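Local coordinates for Tle cognate immunity protein 4 C-terminal domain-containing protein (Pseudomonas aeruginosa PAO1, PDB 4R1D) that probably neutralises the lipase effector Tle4 of the H2 type VI secretion system by binding it, so protecting the producing cell from its own toxin, at residues S126-L129 and A130-R134; S135-P138 and K139-P142; V199-M202 and L203-A207; E187-L191 and L192-D196; V49-L52 and E53-R57. All blocks are in the same frame, centred on the assembly; numbering follows the deposited sequence.

Contact 1: residues S126-L129 and A130-R134; sequences SRAL and ARNLR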
loop_
_atom_site.group_PDB
_atom_site.type_symbol
_atom_site.label_atom_id
_atom_site.label_comp_id
_atom_site.label_asym_id
_atom_site.label_seq_id
_atom_site.Cartn_x
_atom_site.Cartn_y
_atom_site.Cartn_z
ATOM N N SER B 126 28.805 0.937 -9.103
ATOM C CA SER B 126 28.507 1.992 -10.068
ATOM C C SER B 126 29.649 2.190 -11.064
ATOM O O SER B 126 29.405 2.414 -12.245
ATOM C CB SER B 126 28.179 3.304 -9.361
ATOM O OG SER B 126 26.883 3.245 -8.773
ATOM N N ARG B 127 30.888 2.116 -10.585
ATOM C CA ARG B 127 32.045 2.138 -11.483
ATOM C C ARG B 127 31.915 1.041 -12.532
ATOM O O ARG B 127 32.108 1.273 -13.730
ATOM C CB ARG B 127 33.354 1.908 -10.720
ATOM C CG ARG B 127 33.526 2.699 -9.436
ATOM C CD ARG B 127 34.345 3.952 -9.633
ATOM N NE ARG B 127 35.547 3.732 -10.436
ATOM C CZ ARG B 127 36.270 4.723 -10.951
ATOM N NH1 ARG B 127 35.915 5.978 -10.724
ATOM N NH2 ARG B 127 37.342 4.466 -11.688
ATOM N N ALA B 128 31.604 -0.163 -12.071
ATOM C CA ALA B 128 31.500 -1.320 -12.949
ATOM C C ALA B 128 30.328 -1.167 -13.916
ATOM O O ALA B 128 30.440 -1.504 -15.090
ATOM C CB ALA B 128 31.365 -2.605 -12.132
ATOM N N LEU B 129 29.207 -0.652 -13.416
ATOM C CA LEU B 129 28.054 -0.386 -14.271
ATOM C C LEU B 129 28.433 0.537 -15.424
ATOM O O LEU B 129 28.053 0.302 -16.571
ATOM C CB LEU B 129 26.902 0.239 -13.464
ATOM C CG LEU B 129 25.631 0.550 -14.265
ATOM C CD1 LEU B 129 25.142 -0.683 -15.030
ATOM C CD2 LEU B 129 24.520 1.093 -13.361
ATOM N N ALA B 130 29.189 1.586 -15.117
ATOM C CA ALA B 130 29.555 2.572 -16.138
ATOM C C ALA B 130 30.509 1.980 -17.177
ATOM O O ALA B 130 30.493 2.373 -18.345
ATOM C CB ALA B 130 30.157 3.809 -15.498
ATOM N N ARG B 131 31.343 1.039 -16.749
ATOM C CA ARG B 131 32.190 0.301 -17.687
ATOM C C ARG B 131 31.383 -0.642 -18.570
ATOM O O ARG B 131 31.714 -0.825 -19.739
ATOM C CB ARG B 131 33.257 -0.518 -16.952
ATOM C CG ARG B 131 34.329 0.309 -16.265
ATOM C CD ARG B 131 35.513 -0.556 -15.834
ATOM N NE ARG B 131 35.158 -1.544 -14.818
ATOM C CZ ARG B 131 35.202 -1.319 -13.508
ATOM N NH1 ARG B 131 35.582 -0.133 -13.050
ATOM N NH2 ARG B 131 34.865 -2.280 -12.657
ATOM N N ASN B 132 30.330 -1.237 -18.007
ATOM C CA ASN B 132 29.623 -2.333 -18.665
ATOM C C ASN B 132 28.378 -1.943 -19.472
ATOM O O ASN B 132 27.815 -2.785 -20.173
ATOM C CB ASN B 132 29.215 -3.400 -17.639
ATOM C CG ASN B 132 30.405 -3.992 -16.881
ATOM O OD1 ASN B 132 31.537 -4.013 -17.373
ATOM N ND2 ASN B 132 30.138 -4.495 -15.683
ATOM N N LEU B 133 27.939 -0.693 -19.378
ATOM C CA LEU B 133 26.676 -0.309 -20.024
ATOM C C LEU B 133 26.870 -0.079 -21.527
ATOM O O LEU B 133 27.428 0.931 -21.929
ATOM C CB LEU B 133 26.066 0.928 -19.356
ATOM C CG LEU B 133 24.604 1.219 -19.726
ATOM C CD1 LEU B 133 23.717 0.002 -19.469
ATOM C CD2 LEU B 133 24.070 2.438 -18.984
ATOM N N ARG B 134 26.407 -1.027 -22.341
ATOM C CA ARG B 134 26.636 -0.991 -23.787
ATOM C C ARG B 134 25.351 -0.623 -24.511
ATOM O O ARG B 134 24.292 -1.155 -24.204
ATOM C CB ARG B 134 27.089 -2.363 -24.290
ATOM C CG ARG B 134 28.328 -2.925 -23.616
ATOM C CD ARG B 134 29.617 -2.434 -24.259
ATOM N NE ARG B 134 30.696 -3.404 -24.077
ATOM C CZ ARG B 134 31.557 -3.395 -23.061
ATOM N NH1 ARG B 134 31.479 -2.456 -22.127
ATOM N NH2 ARG B 134 32.502 -4.323 -22.984
HETATM O O HOH W 1 36.755 0.623 -10.334
#

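Contact 2: residues S135-P138 and K139-P142; sequences SRAP and KEIP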
loop_
_atom_site.group_PDB
_atom_site.type_symbol
_atom_site.label_atom_id
_atom_site.label_comp_id
_atom_site.label_asym_id
_atom_site.label_seq_id
_atom_site.Cartn_x
_atom_site.Cartn_y
_atom_site.Cartn_z
ATOM N N SER B 135 25.440 0.273 -25.488
ATOM C CA SER B 135 24.256 0.637 -26.264
ATOM C C SER B 135 23.844 -0.474 -27.245
ATOM O O SER B 135 24.683 -1.274 -27.694
ATOM C CB SER B 135 24.526 1.934 -27.029
ATOM O OG SER B 135 25.701 1.783 -27.815
ATOM N N ARG B 136 22.553 -0.520 -27.577
ATOM C CA ARG B 136 22.038 -1.386 -28.632
ATOM C C ARG B 136 20.826 -0.695 -29.261
ATOM O O ARG B 136 20.196 0.152 -28.630
ATOM C CB ARG B 136 21.642 -2.776 -28.088
ATOM C CG ARG B 136 20.353 -2.782 -27.245
ATOM C CD ARG B 136 20.019 -4.153 -26.628
ATOM N NE ARG B 136 18.844 -3.995 -25.768
ATOM C CZ ARG B 136 17.595 -4.291 -26.127
ATOM N NH1 ARG B 136 17.343 -4.819 -27.314
ATOM N NH2 ARG B 136 16.593 -4.072 -25.283
ATOM N N ALA B 137 20.516 -1.037 -30.509
ATOM C CA ALA B 137 19.312 -0.524 -31.154
ATOM C C ALA B 137 18.114 -1.138 -30.447
ATOM O O ALA B 137 18.240 -2.202 -29.840
ATOM C CB ALA B 137 19.312 -0.879 -32.647
ATOM N N PRO B 138 16.950 -0.466 -30.505
ATOM C CA PRO B 138 15.797 -0.887 -29.699
ATOM C C PRO B 138 15.429 -2.360 -29.842
ATOM O O PRO B 138 14.995 -2.961 -28.856
ATOM C CB PRO B 138 14.663 -0.003 -30.229
ATOM C CG PRO B 138 15.353 1.250 -30.660
ATOM C CD PRO B 138 16.695 0.801 -31.214
ATOM N N LYS B 139 15.584 -2.935 -31.034
ATOM C CA LYS B 139 15.268 -4.345 -31.243
ATOM C C LYS B 139 16.498 -5.210 -31.558
ATOM O O LYS B 139 16.378 -6.365 -31.949
ATOM C CB LYS B 139 14.192 -4.507 -32.324
ATOM C CG LYS B 139 12.886 -3.771 -32.014
ATOM C CD LYS B 139 11.845 -4.043 -33.097
ATOM C CE LYS B 139 10.952 -2.832 -33.353
ATOM N NZ LYS B 139 11.644 -1.765 -34.139
ATOM N N GLU B 140 17.683 -4.658 -31.346
ATOM C CA GLU B 140 18.901 -5.402 -31.613
ATOM C C GLU B 140 19.109 -6.475 -30.549
ATOM O O GLU B 140 19.043 -6.191 -29.354
ATOM C CB GLU B 140 20.101 -4.455 -31.646
ATOM C CG GLU B 140 21.402 -5.139 -31.995
ATOM C CD GLU B 140 22.590 -4.191 -31.962
ATOM O OE1 GLU B 140 22.455 -3.055 -31.454
ATOM O OE2 GLU B 140 23.656 -4.582 -32.466
ATOM N N ILE B 141 19.378 -7.699 -30.992
ATOM C CA ILE B 141 19.630 -8.822 -30.089
ATOM C C ILE B 141 21.129 -9.043 -29.917
ATOM O O ILE B 141 21.798 -9.502 -30.836
ATOM C CB ILE B 141 18.999 -10.107 -30.648
ATOM C CG1 ILE B 141 17.501 -9.895 -30.888
ATOM C CG2 ILE B 141 19.277 -11.304 -29.718
ATOM C CD1 ILE B 141 16.767 -11.117 -31.472
ATOM N N PRO B 142 21.669 -8.716 -28.740
ATOM C CA PRO B 142 23.124 -8.823 -28.553
ATOM C C PRO B 142 23.596 -10.269 -28.512
ATOM O O PRO B 142 22.958 -11.110 -27.885
ATOM C CB PRO B 142 23.354 -8.165 -27.187
ATOM C CG PRO B 142 22.135 -7.310 -26.963
ATOM C CD PRO B 142 21.012 -8.055 -27.603
#

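Contact 3: residues V199-M202 and L203-A207; sequences VQNM and LSTFA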
loop_
_atom_site.group_PDB
_atom_site.type_symbol
_atom_site.label_atom_id
_atom_site.label_comp_id
_atom_site.label_asym_id
_atom_site.label_seq_id
_atom_site.Cartn_x
_atom_site.Cartn_y
_atom_site.Cartn_z
ATOM N N VAL B 199 -7.268 -21.701 -5.308
ATOM C CA VAL B 199 -8.036 -22.112 -6.477
ATOM C C VAL B 199 -9.151 -23.100 -6.113
ATOM O O VAL B 199 -10.287 -22.937 -6.547
ATOM C CB VAL B 199 -7.143 -22.717 -7.584
ATOM C CG1 VAL B 199 -8.006 -23.219 -8.727
ATOM C CG2 VAL B 199 -6.140 -21.675 -8.080
ATOM N N GLN B 200 -8.834 -24.129 -5.327
ATOM C CA GLN B 200 -9.864 -25.084 -4.917
ATOM C C GLN B 200 -10.988 -24.355 -4.178
ATOM O O GLN B 200 -12.161 -24.702 -4.308
ATOM C CB GLN B 200 -9.281 -26.197 -4.041
ATOM C CG GLN B 200 -8.271 -27.083 -4.739
ATOM C CD GLN B 200 -8.840 -27.772 -5.957
ATOM O OE1 GLN B 200 -10.037 -28.053 -6.024
ATOM N NE2 GLN B 200 -7.985 -28.041 -6.936
ATOM N N ASN B 201 -10.621 -23.337 -3.407
ATOM C CA ASN B 201 -11.601 -22.507 -2.725
ATOM C C ASN B 201 -12.491 -21.788 -3.742
ATOM O O ASN B 201 -13.715 -21.751 -3.604
ATOM C CB ASN B 201 -10.902 -21.497 -1.808
ATOM C CG ASN B 201 -11.856 -20.815 -0.851
ATOM O OD1 ASN B 201 -13.073 -20.839 -1.042
ATOM N ND2 ASN B 201 -11.306 -20.198 0.193
ATOM N N MET B 202 -11.876 -21.228 -4.778
ATOM C CA MET B 202 -12.640 -20.561 -5.822
ATOM C C MET B 202 -13.593 -21.534 -6.524
ATOM O O MET B 202 -14.756 -21.199 -6.773
ATOM C CB MET B 202 -11.708 -19.913 -6.851
ATOM C CG MET B 202 -10.796 -18.824 -6.309
ATOM S SD MET B 202 -9.588 -18.323 -7.570
ATOM C CE MET B 202 -10.614 -17.375 -8.701
ATOM N N LEU B 203 -13.100 -22.725 -6.858
ATOM C CA LEU B 203 -13.909 -23.702 -7.589
ATOM C C LEU B 203 -15.089 -24.160 -6.747
ATOM O O LEU B 203 -16.193 -24.371 -7.254
ATOM C CB LEU B 203 -13.076 -24.920 -7.975
ATOM C CG LEU B 203 -11.949 -24.690 -8.980
ATOM C CD1 LEU B 203 -11.104 -25.947 -9.109
ATOM C CD2 LEU B 203 -12.513 -24.266 -10.328
ATOM N N SER B 204 -14.834 -24.323 -5.455
ATOM C CA SER B 204 -15.835 -24.830 -4.530
ATOM C C SER B 204 -16.918 -23.798 -4.279
ATOM O O SER B 204 -18.086 -24.144 -4.085
ATOM C CB SER B 204 -15.178 -25.231 -3.201
ATOM O OG SER B 204 -14.376 -26.390 -3.358
ATOM N N THR B 205 -16.521 -22.530 -4.278
ATOM C CA THR B 205 -17.423 -21.441 -3.947
ATOM C C THR B 205 -18.228 -20.964 -5.153
ATOM O O THR B 205 -19.391 -20.578 -5.015
ATOM C CB THR B 205 -16.652 -20.246 -3.365
ATOM O OG1 THR B 205 -15.885 -20.679 -2.232
ATOM C CG2 THR B 205 -17.608 -19.152 -2.941
ATOM N N PHE B 206 -17.604 -20.987 -6.328
ATOM C CA PHE B 206 -18.203 -20.396 -7.527
ATOM C C PHE B 206 -18.397 -21.412 -8.651
ATOM O O PHE B 206 -17.430 -21.889 -9.242
ATOM C CB PHE B 206 -17.350 -19.223 -8.032
ATOM C CG PHE B 206 -17.089 -18.167 -6.989
ATOM C CD1 PHE B 206 -18.097 -17.300 -6.593
ATOM C CD2 PHE B 206 -15.837 -18.044 -6.402
ATOM C CE1 PHE B 206 -17.867 -16.331 -5.631
ATOM C CE2 PHE B 206 -15.596 -17.072 -5.443
ATOM C CZ PHE B 206 -16.614 -16.217 -5.054
ATOM N N ALA B 207 -19.651 -21.731 -8.957
ATOM C CA ALA B 207 -19.945 -22.696 -10.014
ATOM C C ALA B 207 -19.455 -22.189 -11.363
ATOM O O ALA B 207 -19.194 -22.976 -12.273
ATOM C CB ALA B 207 -21.444 -22.984 -10.068
HETATM O O HOH W 2 -12.411 -27.882 -4.833
#

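Contact 4: residues E187-L191 and L192-D196; sequences ELNSL and LERVD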
loop_
_atom_site.group_PDB
_atom_site.type_symbol
_atom_site.label_atom_id
_atom_site.label_comp_id
_atom_site.label_asym_id
_atom_site.label_seq_id
_atom_site.Cartn_x
_atom_site.Cartn_y
_atom_site.Cartn_z
ATOM N N GLU B 187 12.428 -18.686 -5.857
ATOM C CA GLU B 187 11.255 -18.357 -5.063
ATOM C C GLU B 187 11.157 -19.361 -3.911
ATOM O O GLU B 187 11.630 -20.501 -4.016
ATOM C CB GLU B 187 9.994 -18.383 -5.930
ATOM C CG GLU B 187 8.744 -17.879 -5.239
ATOM C CD GLU B 187 8.930 -16.521 -4.585
ATOM O OE1 GLU B 187 9.342 -16.491 -3.407
ATOM O OE2 GLU B 187 8.662 -15.494 -5.243
ATOM N N LEU B 188 10.546 -18.930 -2.814
ATOM C CA LEU B 188 10.525 -19.707 -1.575
ATOM C C LEU B 188 9.581 -20.909 -1.608
ATOM O O LEU B 188 9.720 -21.844 -0.815
ATOM C CB LEU B 188 10.162 -18.791 -0.400
ATOM C CG LEU B 188 11.275 -17.884 0.125
ATOM C CD1 LEU B 188 11.847 -16.998 -0.972
ATOM C CD2 LEU B 188 10.759 -17.034 1.278
ATOM N N ASN B 189 8.602 -20.866 -2.503
ATOM C CA ASN B 189 7.687 -21.978 -2.707
ATOM C C ASN B 189 7.394 -22.125 -4.198
ATOM O O ASN B 189 7.772 -21.263 -4.987
ATOM C CB ASN B 189 6.395 -21.794 -1.890
ATOM C CG ASN B 189 5.698 -20.471 -2.174
ATOM O OD1 ASN B 189 5.839 -19.903 -3.248
ATOM N ND2 ASN B 189 4.940 -19.980 -1.201
ATOM N N SER B 190 6.745 -23.218 -4.587
ATOM C CA SER B 190 6.450 -23.446 -6.007
ATOM C C SER B 190 5.005 -23.086 -6.362
ATOM O O SER B 190 4.108 -23.174 -5.536
ATOM C CB SER B 190 6.758 -24.890 -6.411
ATOM O OG SER B 190 6.074 -25.797 -5.570
ATOM N N LEU B 191 4.787 -22.711 -7.614
ATOM C CA LEU B 191 3.496 -22.184 -8.033
ATOM C C LEU B 191 2.292 -23.082 -7.744
ATOM O O LEU B 191 1.318 -22.636 -7.161
ATOM C CB LEU B 191 3.532 -21.858 -9.520
ATOM C CG LEU B 191 2.170 -21.504 -10.104
ATOM C CD1 LEU B 191 1.678 -20.192 -9.531
ATOM C CD2 LEU B 191 2.308 -21.413 -11.614
ATOM N N LEU B 192 2.333 -24.335 -8.171
ATOM C CA LEU B 192 1.149 -25.173 -8.004
ATOM C C LEU B 192 0.816 -25.384 -6.536
ATOM O O LEU B 192 -0.347 -25.260 -6.133
ATOM C CB LEU B 192 1.305 -26.518 -8.711
ATOM C CG LEU B 192 1.569 -26.463 -10.215
ATOM C CD1 LEU B 192 1.328 -27.832 -10.842
ATOM C CD2 LEU B 192 0.705 -25.401 -10.879
ATOM N N GLU B 193 1.837 -25.679 -5.734
ATOM C CA GLU B 193 1.623 -25.885 -4.301
ATOM C C GLU B 193 1.126 -24.606 -3.640
ATOM O O GLU B 193 0.341 -24.657 -2.698
ATOM C CB GLU B 193 2.903 -26.384 -3.616
ATOM C CG GLU B 193 3.945 -25.311 -3.356
ATOM C CD GLU B 193 5.211 -25.864 -2.713
ATOM O OE1 GLU B 193 6.086 -25.057 -2.335
ATOM O OE2 GLU B 193 5.331 -27.104 -2.588
ATOM N N ARG B 194 1.577 -23.461 -4.153
ATOM C CA ARG B 194 1.257 -22.157 -3.579
ATOM C C ARG B 194 -0.211 -21.777 -3.737
ATOM O O ARG B 194 -0.860 -21.338 -2.770
ATOM C CB ARG B 194 2.127 -21.078 -4.238
ATOM C CG ARG B 194 1.806 -19.651 -3.843
ATOM C CD ARG B 194 2.606 -18.661 -4.715
ATOM N NE ARG B 194 3.978 -19.120 -4.906
ATOM C CZ ARG B 194 4.633 -19.057 -6.063
ATOM N NH1 ARG B 194 4.046 -18.539 -7.131
ATOM N NH2 ARG B 194 5.878 -19.516 -6.149
ATOM N N VAL B 195 -0.733 -21.937 -4.948
ATOM C CA VAL B 195 -2.055 -21.393 -5.269
ATOM C C VAL B 195 -3.194 -22.388 -5.212
ATOM O O VAL B 195 -4.348 -21.993 -5.289
ATOM C CB VAL B 195 -2.104 -20.779 -6.690
ATOM C CG1 VAL B 195 -1.084 -19.695 -6.837
ATOM C CG2 VAL B 195 -1.919 -21.861 -7.746
ATOM N N ASP B 196 -2.881 -23.673 -5.102
ATOM C CA ASP B 196 -3.922 -24.685 -5.231
ATOM C C ASP B 196 -5.045 -24.528 -4.207
ATOM O O ASP B 196 -6.224 -24.615 -4.556
ATOM C CB ASP B 196 -3.355 -26.094 -5.182
ATOM C CG ASP B 196 -4.396 -27.130 -5.526
ATOM O OD1 ASP B 196 -4.805 -27.189 -6.706
ATOM O OD2 ASP B 196 -4.822 -27.870 -4.620
HETATM O O HOH W 3 4.220 -26.689 -6.823
#

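Contact 5: residues V49-L52 and E53-R57; sequences VDRL and EQEWR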
loop_
_atom_site.group_PDB
_atom_site.type_symbol
_atom_site.label_atom_id
_atom_site.label_comp_id
_atom_site.label_asym_id
_atom_site.label_seq_id
_atom_site.Cartn_x
_atom_site.Cartn_y
_atom_site.Cartn_z
ATOM N N VAL B 49 21.172 17.079 -13.274
ATOM C CA VAL B 49 22.025 16.678 -12.156
ATOM C C VAL B 49 22.471 17.867 -11.305
ATOM O O VAL B 49 22.435 17.807 -10.072
ATOM C CB VAL B 49 23.244 15.888 -12.650
ATOM C CG1 VAL B 49 24.242 15.659 -11.518
ATOM C CG2 VAL B 49 22.797 14.570 -13.256
ATOM N N ASP B 50 22.886 18.949 -11.959
ATOM C CA ASP B 50 23.288 20.155 -11.236
ATOM C C ASP B 50 22.113 20.715 -10.453
ATOM O O ASP B 50 22.279 21.187 -9.333
ATOM C CB ASP B 50 23.834 21.231 -12.185
ATOM C CG ASP B 50 25.206 20.894 -12.732
ATOM O OD1 ASP B 50 25.901 20.037 -12.149
ATOM O OD2 ASP B 50 25.600 21.504 -13.749
ATOM N N ARG B 51 20.924 20.672 -11.051
ATOM C CA ARG B 51 19.725 21.201 -10.411
ATOM C C ARG B 51 19.425 20.467 -9.112
ATOM O O ARG B 51 19.061 21.079 -8.106
ATOM C CB ARG B 51 18.522 21.067 -11.344
ATOM C CG ARG B 51 17.225 21.618 -10.777
ATOM C CD ARG B 51 16.024 21.143 -11.595
ATOM N NE ARG B 51 15.222 20.176 -10.846
ATOM C CZ ARG B 51 15.431 18.860 -10.838
ATOM N NH1 ARG B 51 16.420 18.326 -11.552
ATOM N NH2 ARG B 51 14.647 18.077 -10.112
ATOM N N LEU B 52 19.553 19.145 -9.152
ATOM C CA LEU B 52 19.292 18.312 -7.987
ATOM C C LEU B 52 20.331 18.519 -6.903
ATOM O O LEU B 52 19.994 18.560 -5.718
ATOM C CB LEU B 52 19.279 16.834 -8.369
ATOM C CG LEU B 52 17.924 16.223 -8.696
ATOM C CD1 LEU B 52 18.110 14.755 -9.044
ATOM C CD2 LEU B 52 16.975 16.397 -7.507
ATOM N N GLU B 53 21.597 18.601 -7.299
ATOM C CA GLU B 53 22.646 18.806 -6.308
ATOM C C GLU B 53 22.372 20.089 -5.537
ATOM O O GLU B 53 22.480 20.128 -4.310
ATOM C CB GLU B 53 24.039 18.849 -6.941
ATOM C CG GLU B 53 25.107 19.183 -5.900
ATOM C CD GLU B 53 26.494 19.314 -6.472
ATOM O OE1 GLU B 53 26.706 18.901 -7.630
ATOM O OE2 GLU B 53 27.374 19.832 -5.750
ATOM N N GLN B 54 21.988 21.139 -6.253
ATOM C CA GLN B 54 21.739 22.414 -5.600
ATOM C C GLN B 54 20.492 22.396 -4.717
ATOM O O GLN B 54 20.435 23.093 -3.708
ATOM C CB GLN B 54 21.710 23.561 -6.614
ATOM C CG GLN B 54 23.079 23.842 -7.262
ATOM C CD GLN B 54 24.187 24.159 -6.244
ATOM O OE1 GLN B 54 24.001 24.963 -5.323
ATOM N NE2 GLN B 54 25.347 23.522 -6.412
ATOM N N GLU B 55 19.496 21.597 -5.082
ATOM C CA GLU B 55 18.330 21.435 -4.224
ATOM C C GLU B 55 18.742 20.772 -2.920
ATOM O O GLU B 55 18.362 21.222 -1.840
ATOM C CB GLU B 55 17.247 20.592 -4.901
ATOM C CG GLU B 55 16.607 21.244 -6.110
ATOM C CD GLU B 55 15.512 20.388 -6.714
ATOM O OE1 GLU B 55 15.222 19.304 -6.162
ATOM O OE2 GLU B 55 14.936 20.802 -7.740
ATOM N N TRP B 56 19.505 19.692 -3.031
ATOM C CA TRP B 56 19.962 18.953 -1.860
ATOM C C TRP B 56 20.756 19.862 -0.931
ATOM O O TRP B 56 20.627 19.787 0.289
ATOM C CB TRP B 56 20.843 17.772 -2.266
ATOM C CG TRP B 56 20.106 16.523 -2.682
ATOM C CD1 TRP B 56 20.192 15.887 -3.886
ATOM C CD2 TRP B 56 19.202 15.753 -1.885
ATOM N NE1 TRP B 56 19.391 14.768 -3.894
ATOM C CE2 TRP B 56 18.772 14.665 -2.675
ATOM C CE3 TRP B 56 18.712 15.876 -0.583
ATOM C CZ2 TRP B 56 17.875 13.714 -2.205
ATOM C CZ3 TRP B 56 17.821 14.927 -0.121
ATOM C CH2 TRP B 56 17.415 13.859 -0.928
ATOM N N ARG B 57 21.587 20.712 -1.518
ATOM C CA ARG B 57 22.444 21.595 -0.728
ATOM C C ARG B 57 21.658 22.594 0.132
ATOM O O ARG B 57 22.196 23.125 1.110
ATOM C CB ARG B 57 23.478 22.295 -1.624
ATOM C CG ARG B 57 24.661 21.403 -2.013
ATOM C CD ARG B 57 25.510 22.054 -3.117
ATOM N NE ARG B 57 26.689 21.268 -3.464
ATOM C CZ ARG B 57 27.839 21.319 -2.791
ATOM N NH1 ARG B 57 27.945 22.101 -1.729
ATOM N NH2 ARG B 57 28.877 20.586 -3.172
HETATM O O HOH W 4 26.029 18.315 -10.208
#

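Contact 1: residues S126-L129 and A130-R134
Ala130 N donates to Ser126 O at 3.0 Å and Arg131 N donates to Arg127 O at 3.1 Å, two successive i to i+4 bonds of the last turns of helix 119-132. Asn132 N donates to Ala128 O at 2.9 Å and reaches Leu129 O only weakly. Leu133 is the first residue to leave helical angles, and strand 133-135 starts there with no linker. The Arg131 side chain folds back over the preceding turn. Its chain bends at chi3 (-65°), which lays one face of the guanidinium over Arg127 O and Ala128 CA. NH2 of Arg131 lies 3.6 Å from CB of Ala128. NH1 of Arg131 meets CB of Arg127 at 3.8 Å and donates to a water at 3.1 Å; Arg127 NE binds the same water weakly. Leu129 and Leu133 turn to the interior, where both touch Val99 of strand 92-100. Arg131 also forms a salt bridge with Glu124, two turns back. That carboxylate and the shared water probably ease the repulsion between the two arginines, whose NE (Arg127) and NH1 (Arg131) stay 4.7 Å apart. The helix end thus has a polar, hydrated outer side and an apolar inner side.

Contact 2: residues S135-P138 and K139-P142
Ala137 N donates to OE1 of Glu140 at 3.0 Å, and Glu140 N donates back to Ala137 O at 2.9 Å. The first bond is nearly straight (162°) and uses the anti lone pair of OE1. In the second, the amide stands above the carbonyl plane of Ala137. Glu140 is therefore tied to Ala137 by both its backbone and its carboxylate. Its CG lies opposite the backbone N (chi1 -177°) and the chain runs extended, which carries OE1 back to the amide. A third bond runs from NH1 of Arg136 to Glu140 O at 3.0 Å, with the oxygen at the guanidinium edge and in its plane. The other two nitrogens of Arg136 are also used: NH2 donates to Ile149 O and NE to Ala152 O. This buried arginine thus pins the loop to the ends of strands 146-149 and 152-155. Packing is modest. CB of Ala137 meets CB of Glu140 at 3.8 Å, and CD of Arg136 touches CG of Pro142, also at 3.8 Å. Pro142 itself rests on Cys148. The four residues Ala137 to Glu140 form a type I beta turn with Pro138 at its second position, in the loop joining strands 133-135 and 146-149.

Contact 3: residues V199-M202 and L203-A207
Asn201 O takes two bonds from Thr205, one from N at 3.0 Å and one from OG1 at 2.8 Å. The two donors come from opposite faces of the carbonyl plane. The hydroxyl reaches back because OG1 lies beside its own backbone N (chi1 -56°). The Asn201 side chain lies alongside that of Thr205, with its OD1 3.1 Å from OG1 of Thr205. CG2 of Thr205 sits over the centre of one face of the Phe206 ring. One residue earlier along the helix, a water donates to OE1 of Gln200 at 2.7 Å and to OG of Ser204 at 2.9 Å. On the inner side CG1 of Val199 meets CD1 of Leu203 at 4.1 Å, the two side chains pointing the same way. Backbone bonds continue to Phe206 N, which donates to Met202 O as the helix ends. Leu203 and Val199 both lie on Thr211 of strand 209-214, and Val199 also touches strand 225-233. Asn201, Met202, Thr205 and Phe206 pack against the partner chain, so this end of helix 191-205 lies between strands of its own chain and the bound protein.

Contact 4: residues E187-L191 and L192-D196
The main polar grip joins Arg194 to Asn189. NE of Arg194 donates to OD1 at 2.6 Å, and NH2 reaches both OD1 at 2.9 Å and the backbone O of Asn189 at 2.8 Å. Both oxygens lie in the guanidinium plane, while the amide plane is turned 36° from it. A bend at chi3 (-42°) in Arg194 sets NE and NH2 side-on to the loop. NH1 points elsewhere, to a salt bridge with Glu244 and a bond to Trp96 O of the partner chain. A second polar link is Ser190 N to OE1 of Glu193 at 3.0 Å, nearly straight (170°) but from above the carboxylate plane. Among backbone bonds, Arg194 N donates to Ser190 O and Val195 N to Leu191 O. A water accepts from Glu193 N at 2.8 Å and lies close to OG of Ser190. Among apolar contacts, CD1 of Leu191 meets CG1 of Val195 at 3.9 Å, and CA of Leu191 lies over one guanidinium face. Ser190 holds the N-cap position without a side-chain capping bond; its amide is bound by Glu193 instead. This is the N-terminal end of helix 191-205, and here it forms part of the interface: Glu187 accepts from the amides of Lys100 and Ala101 of the partner chain.

Contact 5: residues V49-L52 and E53-R57
Glu53 starts the second segment with its N donating to Val49 O. Its carboxylate serves two partners. OE1 accepts a hydrogen bond from a water that also donates to OD1 of Asp50, at 2.7 and 2.6 Å respectively. The water thus stands between two acids, with OD1 of Asp50 4.7 Å from OE1 of Glu53. OE2 is gripped side-on by Arg57, from NE at 2.8 Å and from NH2, with the oxygen in the guanidinium plane. Gln54 follows and donates from N to Asp50 O, while its CG rests against the same oxygen. Glu55 reaches back one turn to Arg51. NE of Arg51 and OE2 of Glu55 form a salt bridge at 3.2 Å. The guanidinium and carboxylate planes stand 86° apart, so the charges meet without a flat paired fit. The other oxygen, OE1 of Glu55, lies 3.7 Å from CD2 of Leu52. Trp56 N donates to Leu52 O at 3.0 Å in an almost straight bond (169°). The indole CD1 of Trp56 also approaches that oxygen, at 3.2 Å. Inward, Leu52 and Trp56 pack on strands 79-84 and 92-100. Such i to i+4 acid and arginine pairs are common on solvent-facing helix sides; here they line the outer side of the amphipathic helix 42-58, which lies against antiparallel strands.

In the fold
Along the chain the order is contact 5, contact 1, contact 2, contact 4, contact 3. Contacts 5 and 1 lie on helices 42-58 and 119-132 of the N-terminal domain, with centres about 23 Å apart. Both helices pack on strand 92-100. Contact 2 adjoins contact 1 in sequence, centres about 17 Å apart, and its loop leads from the N-terminal toward the C-terminal domain. Contacts 4 and 3 share helix 191-205, at its start and end, with centres about 18 Å apart. They lie across the chain's centre from contact 1, about 36 and 50 Å away between centres. Of the five, contacts 3 and 4 alone touch the partner chain, so helix 191-205 contributes to binding in the complex.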